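Local coordinates for insulinase family protease (Yersinia pestis, PDB 3GO9), which is predicted to be a zinc-dependent peptidase of the M16 (insulinase) family, though its altered metal-binding motif leaves catalytic activity uncertain, at residues Glu18-Pro24 and Asp405-Gln410; Phe70-Leu74 and Lys198-Tyr203; Asp267-Trp273 and Thr439-Gln445. All blocks are in the same frame, centred on the assembly; numbering follows the deposited sequence. Where two conformers were deposited one is given.

Contact 1 (Glu18-Pro24 and Asp405-Gln410). With ZN (zinc ion), chain F.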
loop_
_atom_site.group_PDB
_atom_site.type_symbol
_atom_site.label_atom_id
_atom_site.label_comp_id
_atom_site.label_asym_id
_atom_site.label_seq_id
_atom_site.Cartn_x
_atom_site.Cartn_y
_atom_site.Cartn_z
ATOM N N GLU A 18 20.683 3.241 19.524
ATOM C CA GLU A 18 20.947 4.315 18.613
ATOM C C GLU A 18 19.628 4.849 18.032
ATOM O O GLU A 18 18.632 4.100 17.970
ATOM C CB GLU A 18 21.823 3.833 17.455
ATOM C CG GLU A 18 21.180 2.759 16.624
ATOM C CD GLU A 18 22.189 1.898 15.923
ATOM O OE1 GLU A 18 22.539 2.221 14.763
ATOM O OE2 GLU A 18 22.656 0.926 16.541
ATOM N N ALA A 19 19.678 6.095 17.569
ATOM C CA ALA A 19 18.611 6.708 16.826
ATOM C C ALA A 19 18.468 5.985 15.459
ATOM O O ALA A 19 19.467 5.724 14.797
ATOM C CB ALA A 19 18.868 8.146 16.575
ATOM N N LEU A 20 17.239 5.733 15.033
ATOM C CA LEU A 20 17.045 5.285 13.652
ATOM C C LEU A 20 17.441 6.383 12.668
ATOM O O LEU A 20 17.174 7.564 12.917
ATOM C CB LEU A 20 15.589 4.879 13.385
ATOM C CG LEU A 20 15.069 3.735 14.233
ATOM C CD1 LEU A 20 13.573 3.530 13.895
ATOM C CD2 LEU A 20 15.875 2.456 14.010
ATOM N N GLN A 21 18.075 5.988 11.567
ATOM C CA GLN A 21 18.587 6.863 10.529
ATOM C C GLN A 21 17.692 6.754 9.293
ATOM O O GLN A 21 17.684 5.722 8.636
ATOM C CB GLN A 21 20.002 6.391 10.097
ATOM C CG GLN A 21 21.099 6.474 11.129
ATOM C CD GLN A 21 22.392 5.835 10.627
ATOM O OE1 GLN A 21 22.639 5.786 9.410
ATOM N NE2 GLN A 21 23.205 5.306 11.558
ATOM N N PRO A 22 16.994 7.813 8.936
ATOM C CA PRO A 22 16.342 7.815 7.617
ATOM C C PRO A 22 17.320 7.549 6.518
ATOM O O PRO A 22 18.461 7.945 6.607
ATOM C CB PRO A 22 15.771 9.237 7.491
ATOM C CG PRO A 22 15.585 9.685 8.987
ATOM C CD PRO A 22 16.804 9.104 9.644
ATOM N N ASP A 23 16.911 6.859 5.461
ATOM C CA ASP A 23 17.869 6.463 4.450
ATOM C C ASP A 23 18.344 7.713 3.702
ATOM O O ASP A 23 17.539 8.369 3.058
ATOM C CB ASP A 23 17.178 5.483 3.490
ATOM C CG ASP A 23 18.089 4.988 2.391
ATOM O OD1 ASP A 23 19.263 5.395 2.330
ATOM O OD2 ASP A 23 17.636 4.146 1.591
ATOM N N PRO A 24 19.633 8.072 3.786
ATOM C CA PRO A 24 20.115 9.311 3.185
ATOM C C PRO A 24 20.190 9.208 1.659
ATOM O O PRO A 24 20.313 10.231 1.000
ATOM C CB PRO A 24 21.525 9.475 3.813
ATOM C CG PRO A 24 21.958 8.136 4.068
ATOM C CD PRO A 24 20.723 7.367 4.497
ATOM N N ASP A 405 11.536 3.810 6.727
ATOM C CA ASP A 405 12.616 3.502 5.752
ATOM C C ASP A 405 13.965 3.968 6.280
ATOM O O ASP A 405 14.198 5.158 6.458
ATOM C CB ASP A 405 12.308 4.173 4.391
ATOM C CG ASP A 405 13.286 3.826 3.307
ATOM O OD1 ASP A 405 14.371 3.242 3.639
ATOM O OD2 ASP A 405 12.991 4.276 2.118
ATOM N N ILE A 406 14.823 3.022 6.609
ATOM C CA ILE A 406 16.061 3.316 7.286
ATOM C C ILE A 406 17.278 3.071 6.405
ATOM O O ILE A 406 17.182 2.300 5.460
ATOM C CB ILE A 406 16.211 2.559 8.635
ATOM C CG1 ILE A 406 16.211 1.065 8.515
ATOM C CG2 ILE A 406 15.112 3.073 9.562
ATOM C CD1 ILE A 406 16.611 0.388 9.818
ATOM N N ALA A 407 18.412 3.696 6.747
ATOM C CA ALA A 407 19.664 3.452 6.002
ATOM C C ALA A 407 19.938 1.965 5.917
ATOM O O ALA A 407 19.809 1.249 6.902
ATOM C CB ALA A 407 20.840 4.169 6.688
ATOM N N PRO A 408 20.348 1.480 4.740
ATOM C CA PRO A 408 20.462 0.026 4.615
ATOM C C PRO A 408 21.579 -0.558 5.476
ATOM O O PRO A 408 21.430 -1.684 5.960
ATOM C CB PRO A 408 20.702 -0.186 3.102
ATOM C CG PRO A 408 21.074 1.177 2.556
ATOM C CD PRO A 408 20.385 2.186 3.440
ATOM N N GLU A 409 22.669 0.178 5.728
ATOM C CA GLU A 409 23.678 -0.343 6.620
ATOM C C GLU A 409 23.141 -0.445 8.045
ATOM O O GLU A 409 23.506 -1.399 8.759
ATOM C CB GLU A 409 24.957 0.470 6.614
ATOM C CG GLU A 409 25.711 0.359 5.324
ATOM C CD GLU A 409 26.818 1.349 5.284
ATOM O OE1 GLU A 409 26.504 2.559 5.244
ATOM O OE2 GLU A 409 27.966 0.935 5.348
ATOM N N GLN A 410 22.294 0.502 8.440
ATOM C CA GLN A 410 21.711 0.408 9.799
ATOM C C GLN A 410 20.744 -0.758 9.864
ATOM O O GLN A 410 20.768 -1.525 10.825
ATOM C CB GLN A 410 21.000 1.673 10.204
ATOM C CG GLN A 410 20.578 1.637 11.700
ATOM C CD GLN A 410 19.880 2.891 12.115
ATOM O OE1 GLN A 410 18.955 3.309 11.443
ATOM N NE2 GLN A 410 20.350 3.531 13.240
HETATM ZN ZN ZN F . 28.440 3.435 4.993
HETATM O O HOH W 1 15.152 3.526 0.690
HETATM O O HOH W 2 13.547 7.438 5.168
HETATM O O HOH W 3 28.159 3.056 3.226
#
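Gln410 carries the tight half of this contact, with its side-chain amide set against the backbone of Ala19 and Gln21 and the carboxylate of Glu18. CG lies opposite the backbone N (chi1 -172°), and the straight chain beyond it brings the amide up to the loop. There the amide mimics a peptide unit. NE2 gives one proton to Ala19 O at 2.8 Å and the other to Glu18 OE1 at 3.0 Å. The second bond is almost straight and reaches the anti side, somewhat out of the carboxylate plane. OE1 of Gln410 accepts from Gln21 N at 2.8 Å. Three bonds thus fix the rotation of the amide. Glu18 OE1 also pairs with Lys413. The Gln21 chain lies obliquely over this amide, and its OE1 rests on Ala407 CB at 3.6 Å. Ala407 N binds Gln21 O at 2.9 Å, and Ile406 CA lends a CA-H...O contact to the same oxygen.

The far end is looser and wetter. Asp23 N reaches Asp405 O only weakly, at 3.4 Å. The two carboxylates lie close, with Asp23 OD2 4.0 Å from Asp405 OD1. One water donates to an oxygen of each, and Arg395 pairs with Asp405, which probably eases the repulsion. Asp23 OD1 turns to Ala25 N. Glu409 holds a zinc ion through both carboxylate oxygens, together with a water.

Pro22 and Ile406 form a single isolated beta bridge. It ties the loop before strand 26-30 to the start of helix 408-421, where Ala407 takes the N-cap position.

Contact 2 (Phe70-Leu74 and Lys198-Tyr203). With ZN (zinc ion), chain C.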
loop_
_atom_site.group_PDB
_atom_site.type_symbol
_atom_site.label_atom_id
_atom_site.label_comp_id
_atom_site.label_asym_id
_atom_site.label_seq_id
_atom_site.Cartn_x
_atom_site.Cartn_y
_atom_site.Cartn_z
ATOM N N PHE A 70 -15.633 14.699 -8.434
ATOM C CA PHE A 70 -14.747 15.746 -8.964
ATOM C C PHE A 70 -13.276 15.332 -8.899
ATOM O O PHE A 70 -12.535 15.514 -9.875
ATOM C CB PHE A 70 -14.946 17.089 -8.242
ATOM C CG PHE A 70 -16.112 17.903 -8.703
ATOM C CD1 PHE A 70 -17.140 17.391 -9.477
ATOM C CD2 PHE A 70 -16.146 19.251 -8.379
ATOM C CE1 PHE A 70 -18.149 18.221 -9.917
ATOM C CE2 PHE A 70 -17.153 20.062 -8.798
ATOM C CZ PHE A 70 -18.169 19.553 -9.549
ATOM N N ALA A 71 -12.840 14.753 -7.799
ATOM C CA ALA A 71 -11.401 14.428 -7.693
ATOM C C ALA A 71 -11.024 13.352 -8.696
ATOM O O ALA A 71 -9.880 13.288 -9.194
ATOM C CB ALA A 71 -11.087 13.935 -6.291
ATOM N N HIS A 72 -11.948 12.446 -8.964
ATOM C CA HIS A 72 -11.668 11.366 -9.954
ATOM C C HIS A 72 -11.699 11.885 -11.396
ATOM O O HIS A 72 -11.053 11.285 -12.285
ATOM C CB HIS A 72 -12.653 10.228 -9.731
ATOM C CG HIS A 72 -12.327 8.980 -10.480
ATOM N ND1 HIS A 72 -11.336 8.120 -10.055
ATOM C CD2 HIS A 72 -12.926 8.392 -11.534
ATOM C CE1 HIS A 72 -11.309 7.073 -10.865
ATOM N NE2 HIS A 72 -12.231 7.243 -11.787
ATOM N N LEU A 73 -12.463 12.926 -11.657
ATOM C CA LEU A 73 -12.597 13.503 -13.007
ATOM C C LEU A 73 -11.380 14.324 -13.424
ATOM O O LEU A 73 -10.927 14.278 -14.568
ATOM C CB LEU A 73 -13.866 14.358 -13.148
ATOM C CG LEU A 73 -14.124 15.041 -14.484
ATOM C CD1 LEU A 73 -14.127 14.067 -15.599
ATOM C CD2 LEU A 73 -15.422 15.826 -14.451
ATOM N N LEU A 74 -10.819 15.082 -12.471
ATOM C CA LEU A 74 -9.731 16.015 -12.788
ATOM C C LEU A 74 -8.610 15.338 -13.565
ATOM O O LEU A 74 -8.184 15.872 -14.565
ATOM C CB LEU A 74 -9.210 16.728 -11.530
ATOM C CG LEU A 74 -10.140 17.673 -10.769
ATOM C CD1 LEU A 74 -9.506 18.146 -9.433
ATOM C CD2 LEU A 74 -10.527 18.842 -11.680
ATOM N N LYS A 198 -17.724 25.293 -10.867
ATOM C CA LYS A 198 -17.569 24.709 -9.539
ATOM C C LYS A 198 -16.418 23.700 -9.562
ATOM O O LYS A 198 -15.673 23.559 -8.589
ATOM C CB LYS A 198 -18.816 24.017 -9.049
ATOM C CG LYS A 198 -18.726 23.659 -7.575
ATOM C CD LYS A 198 -20.063 23.314 -6.963
ATOM C CE LYS A 198 -20.739 24.577 -6.376
ATOM N NZ LYS A 198 -21.811 24.196 -5.416
ATOM N N LEU A 199 -16.306 22.985 -10.661
ATOM C CA LEU A 199 -15.174 22.057 -10.813
ATOM C C LEU A 199 -13.835 22.802 -10.761
ATOM O O LEU A 199 -12.882 22.321 -10.149
ATOM C CB LEU A 199 -15.368 21.247 -12.080
ATOM C CG LEU A 199 -14.290 20.225 -12.427
ATOM C CD1 LEU A 199 -14.086 19.139 -11.366
ATOM C CD2 LEU A 199 -14.552 19.587 -13.758
ATOM N N LYS A 200 -13.742 23.944 -11.446
ATOM C CA LYS A 200 -12.489 24.701 -11.473
ATOM C C LYS A 200 -12.197 25.225 -10.057
ATOM O O LYS A 200 -11.078 25.239 -9.623
ATOM C CB LYS A 200 -12.616 25.903 -12.409
ATOM C CG LYS A 200 -12.779 25.599 -13.859
ATOM C CD LYS A 200 -12.867 26.967 -14.653
ATOM C CE LYS A 200 -13.667 26.857 -15.951
ATOM N NZ LYS A 200 -13.241 27.821 -16.980
ATOM N N GLN A 201 -13.226 25.655 -9.356
ATOM C CA GLN A 201 -13.060 26.170 -8.009
ATOM C C GLN A 201 -12.554 25.076 -7.076
ATOM O O GLN A 201 -11.635 25.296 -6.263
ATOM C CB GLN A 201 -14.384 26.733 -7.508
ATOM C CG GLN A 201 -14.723 28.006 -8.239
ATOM C CD GLN A 201 -15.998 28.656 -7.722
ATOM O OE1 GLN A 201 -17.049 28.006 -7.581
ATOM N NE2 GLN A 201 -15.911 29.957 -7.441
ATOM N N PHE A 202 -13.085 23.869 -7.246
ATOM C CA PHE A 202 -12.631 22.706 -6.464
ATOM C C PHE A 202 -11.170 22.436 -6.724
ATOM O O PHE A 202 -10.387 22.230 -5.818
ATOM C CB PHE A 202 -13.486 21.475 -6.799
ATOM C CG PHE A 202 -13.057 20.216 -6.133
ATOM C CD1 PHE A 202 -13.559 19.825 -4.889
ATOM C CD2 PHE A 202 -12.231 19.343 -6.769
ATOM C CE1 PHE A 202 -13.165 18.646 -4.307
ATOM C CE2 PHE A 202 -11.822 18.181 -6.179
ATOM C CZ PHE A 202 -12.304 17.809 -4.956
ATOM N N TYR A 203 -10.799 22.417 -7.998
ATOM C CA TYR A 203 -9.413 22.210 -8.383
ATOM C C TYR A 203 -8.484 23.222 -7.755
ATOM O O TYR A 203 -7.433 22.862 -7.191
ATOM C CB TYR A 203 -9.311 22.320 -9.877
ATOM C CG TYR A 203 -7.916 22.406 -10.425
ATOM C CD1 TYR A 203 -7.079 21.340 -10.357
ATOM C CD2 TYR A 203 -7.489 23.543 -11.068
ATOM C CE1 TYR A 203 -5.776 21.387 -10.828
ATOM C CE2 TYR A 203 -6.208 23.622 -11.592
ATOM C CZ TYR A 203 -5.348 22.531 -11.482
ATOM O OH TYR A 203 -4.073 22.636 -12.023
HETATM ZN ZN ZN C . -12.318 5.499 -12.806
HETATM O O HOH W 4 -13.837 6.029 -13.109
HETATM O O HOH W 5 -12.364 4.038 -11.603
#
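The segments 70-74 and 198-203 cross nearly at right angles (-87°), with axes 10.5 Å apart. With CG trans to N (chi1 180°), Leu199 brings CD1 over one face of the Phe70 ring, 3.8 Å from its centroid, in a CH-pi contact. Phe70 CE2 comes to 3.5 Å from Leu199 CA, so the ring also meets the other helix's backbone. Phe202 CB lies in the ring plane, at the edge.

The two phenyl rings make a T-shaped pair, with the edge of Phe70 directed at the face of Phe202. Their planes stand at 82° and their centroids are 5.7 Å apart. Phe70 CB lies over that same face of Phe202, 4.0 Å from the centroid.

Helix 70-80 probably corresponds to the helix that carries the HXXEH zinc motif in M16 peptidases. Here the motif is altered, but His72 keeps a metal. Its NE2 binds zinc at 2.0 Å on the side of the helix turned from this contact. Asp158, the backbone O of Ile160 and two waters complete the site, and Thr109 bonds to His72 ND1.

Leu74 CD2 meets Leu199 CD1 at 3.6 Å; the two side chains run past one another, heading opposite ways. Leu74 CD1 touches the edges of the Phe202 and Tyr203 rings. Leu73 CD2 reaches the other branch of Leu199, CD2, at 3.9 Å. Tyr203 OH bonds to Thr138 O and Leu142 N.

Contact 3 (Asp267-Trp273 and Thr439-Gln445)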
loop_
_atom_site.group_PDB
_atom_site.type_symbol
_atom_site.label_atom_id
_atom_site.label_comp_id
_atom_site.label_asym_id
_atom_site.label_seq_id
_atom_site.Cartn_x
_atom_site.Cartn_y
_atom_site.Cartn_z
ATOM N N ASP A 267 -15.096 -20.999 -2.208
ATOM C CA ASP A 267 -15.075 -20.204 -0.952
ATOM C C ASP A 267 -13.669 -19.733 -0.631
ATOM O O ASP A 267 -12.700 -20.402 -0.948
ATOM C CB ASP A 267 -15.594 -21.006 0.256
ATOM C CG ASP A 267 -17.083 -21.295 0.204
ATOM O OD1 ASP A 267 -17.744 -20.870 -0.752
ATOM O OD2 ASP A 267 -17.602 -21.977 1.116
ATOM N N THR A 268 -13.567 -18.603 0.069
ATOM C CA THR A 268 -12.353 -18.316 0.824
ATOM C C THR A 268 -12.786 -18.022 2.238
ATOM O O THR A 268 -13.530 -17.083 2.448
ATOM C CB THR A 268 -11.584 -17.103 0.282
ATOM O OG1 THR A 268 -11.135 -17.417 -1.057
ATOM C CG2 THR A 268 -10.401 -16.794 1.154
ATOM N N LEU A 269 -12.378 -18.838 3.196
ATOM C CA LEU A 269 -12.498 -18.465 4.586
ATOM C C LEU A 269 -11.241 -17.750 5.032
ATOM O O LEU A 269 -10.135 -18.308 4.944
ATOM C CB LEU A 269 -12.697 -19.744 5.457
ATOM C CG LEU A 269 -12.721 -19.462 6.965
ATOM C CD1 LEU A 269 -13.946 -18.578 7.263
ATOM C CD2 LEU A 269 -12.796 -20.737 7.777
ATOM N N SER A 270 -11.404 -16.515 5.528
ATOM C CA SER A 270 -10.275 -15.735 6.013
ATOM C C SER A 270 -10.347 -15.699 7.544
ATOM O O SER A 270 -11.413 -15.474 8.118
ATOM C CB SER A 270 -10.239 -14.343 5.403
ATOM O OG SER A 270 -10.064 -14.441 3.955
ATOM N N LEU A 271 -9.222 -16.001 8.167
ATOM C CA LEU A 271 -9.038 -15.872 9.610
ATOM C C LEU A 271 -8.268 -14.575 9.743
ATOM O O LEU A 271 -7.077 -14.483 9.350
ATOM C CB LEU A 271 -8.235 -17.075 10.177
ATOM C CG LEU A 271 -8.714 -18.477 9.814
ATOM C CD1 LEU A 271 -7.820 -19.506 10.573
ATOM C CD2 LEU A 271 -10.168 -18.753 10.084
HETATM N N MSE A 272 -8.923 -13.542 10.296
HETATM C CA MSE A 272 -8.399 -12.164 10.252
HETATM C C MSE A 272 -8.122 -11.605 11.607
HETATM O O MSE A 272 -8.869 -11.857 12.538
HETATM C CB MSE A 272 -9.399 -11.123 9.706
HETATM C CG MSE A 272 -10.465 -11.538 8.782
HETATM SE SE MSE A 272 -10.315 -10.249 7.392
HETATM C CE MSE A 272 -8.700 -11.136 6.855
ATOM N N TRP A 273 -7.091 -10.784 11.695
ATOM C CA TRP A 273 -6.849 -9.948 12.874
ATOM C C TRP A 273 -6.630 -8.497 12.407
ATOM O O TRP A 273 -5.921 -8.248 11.423
ATOM C CB TRP A 273 -5.602 -10.430 13.613
ATOM C CG TRP A 273 -5.715 -11.764 14.256
ATOM C CD1 TRP A 273 -5.991 -11.999 15.565
ATOM C CD2 TRP A 273 -5.541 -13.053 13.646
ATOM N NE1 TRP A 273 -6.017 -13.352 15.821
ATOM C CE2 TRP A 273 -5.743 -14.023 14.658
ATOM C CE3 TRP A 273 -5.293 -13.493 12.336
ATOM C CZ2 TRP A 273 -5.663 -15.405 14.409
ATOM C CZ3 TRP A 273 -5.223 -14.884 12.091
ATOM C CH2 TRP A 273 -5.400 -15.813 13.140
ATOM N N THR A 439 -9.413 -14.762 16.480
ATOM C CA THR A 439 -9.551 -14.408 15.078
ATOM C C THR A 439 -10.993 -13.981 14.790
ATOM O O THR A 439 -11.931 -14.184 15.594
ATOM C CB THR A 439 -9.145 -15.596 14.155
ATOM O OG1 THR A 439 -8.816 -15.072 12.869
ATOM C CG2 THR A 439 -10.250 -16.622 14.070
ATOM N N THR A 440 -11.152 -13.345 13.614
ATOM C CA THR A 440 -12.427 -13.002 13.062
ATOM C C THR A 440 -12.614 -13.819 11.809
ATOM O O THR A 440 -11.749 -13.767 10.929
ATOM C CB THR A 440 -12.495 -11.529 12.755
ATOM O OG1 THR A 440 -12.358 -10.803 13.996
ATOM C CG2 THR A 440 -13.810 -11.157 12.098
ATOM N N LEU A 441 -13.710 -14.559 11.733
ATOM C CA LEU A 441 -13.984 -15.412 10.574
ATOM C C LEU A 441 -14.741 -14.668 9.510
ATOM O O LEU A 441 -15.894 -14.259 9.715
ATOM C CB LEU A 441 -14.754 -16.670 10.939
ATOM C CG LEU A 441 -14.193 -17.553 12.028
ATOM C CD1 LEU A 441 -15.123 -18.789 12.249
ATOM C CD2 LEU A 441 -12.782 -17.962 11.687
ATOM N N VAL A 442 -14.136 -14.563 8.333
ATOM C CA VAL A 442 -14.777 -13.884 7.217
ATOM C C VAL A 442 -14.871 -14.878 6.058
ATOM O O VAL A 442 -13.861 -15.226 5.474
ATOM C CB VAL A 442 -14.004 -12.643 6.819
ATOM C CG1 VAL A 442 -14.703 -12.032 5.560
ATOM C CG2 VAL A 442 -13.898 -11.636 7.985
ATOM N N LEU A 443 -16.075 -15.283 5.723
ATOM C CA LEU A 443 -16.296 -16.307 4.681
ATOM C C LEU A 443 -16.815 -15.614 3.451
ATOM O O LEU A 443 -17.921 -15.062 3.496
ATOM C CB LEU A 443 -17.331 -17.314 5.118
ATOM C CG LEU A 443 -17.573 -18.437 4.089
ATOM C CD1 LEU A 443 -16.337 -19.278 3.818
ATOM C CD2 LEU A 443 -18.695 -19.283 4.540
HETATM N N MSE A 444 -16.073 -15.729 2.357
HETATM C CA MSE A 444 -16.581 -15.231 1.073
HETATM C C MSE A 444 -17.169 -16.446 0.355
HETATM O O MSE A 444 -16.523 -17.481 0.301
HETATM C CB MSE A 444 -15.478 -14.648 0.237
HETATM C CG MSE A 444 -14.420 -13.957 1.009
HETATM SE SE MSE A 444 -15.032 -12.233 1.679
HETATM C CE MSE A 444 -14.671 -11.465 -0.060
ATOM N N GLN A 445 -18.395 -16.329 -0.129
ATOM C CA GLN A 445 -18.999 -17.371 -0.969
ATOM C C GLN A 445 -19.260 -16.889 -2.399
ATOM O O GLN A 445 -19.488 -15.691 -2.620
ATOM C CB GLN A 445 -20.282 -17.816 -0.363
ATOM C CG GLN A 445 -20.040 -18.579 0.918
ATOM C CD GLN A 445 -21.285 -19.115 1.509
ATOM O OE1 GLN A 445 -21.828 -18.523 2.447
ATOM N NE2 GLN A 445 -21.757 -20.241 0.993
HETATM O O HOH W 6 -9.644 -10.935 15.032
#
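Thr439 lies over one face of the Trp273 indole at the end of an antiparallel strand pair. Its CB stands 3.9 Å from the centroid of the six-membered ring, in a CH-pi contact. A chi1 of -159° swings OG1 away from its own N and over the indole too. From there it donates to Met272 O at 3.2 Å, approaching from above the carbonyl plane and not along a lone pair. The same oxygen accepts Thr440 N at 2.9 Å and a proton from a water that also binds Thr440 OG1. Trp273 NE1 is tied to Gln437 O.

Thr268 with Met444, Ser270 with Val442 and Met272 with Thr440 are hydrogen-bonded pairs, two bonds each. Between these pairs lie the non-hydrogen-bonded pairs Leu269 with Leu443 and Leu271 with Leu441. Their leucines share one face. Leu443 CD1 leans across to Leu269 CB at 4.0 Å. Leu271 and Leu441 run side by side in the same direction. At the other end Asp267 and Gln445 also point the same way, with Asp267 OD1 3.6 Å from Gln445 CG and the flat groups 78° apart. The Gln445 amide bonds to Ser258, Glu449 and others. Met272 and Met444 are selenomethionines.

On the opposite face Ser270 OG bonds to ND1 of His333, a zinc ligand with Asp320. Ser270 thus acts as a second-shell residue. Strands 267-276 and 440-446 are neighbours in a five-stranded mixed sheet, with 267-276 central. Strand 327-336 flanks 267-276, strand 257-261 flanks 440-446, and helix 341-358 packs on Leu269 and Leu271.

The three contacts lie far apart. Centres of contacts 1 and 2 are 40 Å apart, those of contacts 2 and 3 are 39 Å apart, and those of contacts 1 and 3 are 37 Å apart. Nearest atoms are about 27 Å apart between contacts 1 and 2, and about 22 Å between contact 3 and each of the others. Contact 1 joins the N-terminal loop to a helix late in the chain, and contact 2 is nested inside the span it closes. Contacts 1 and 3 interlace along the sequence. Each lies near a different zinc. Contact 2 includes the helix of His72, whose zinc lies probably where the catalytic metal of M16 peptidases would be. Contact 3 has a zinc about 6 Å from the Met272 side chain.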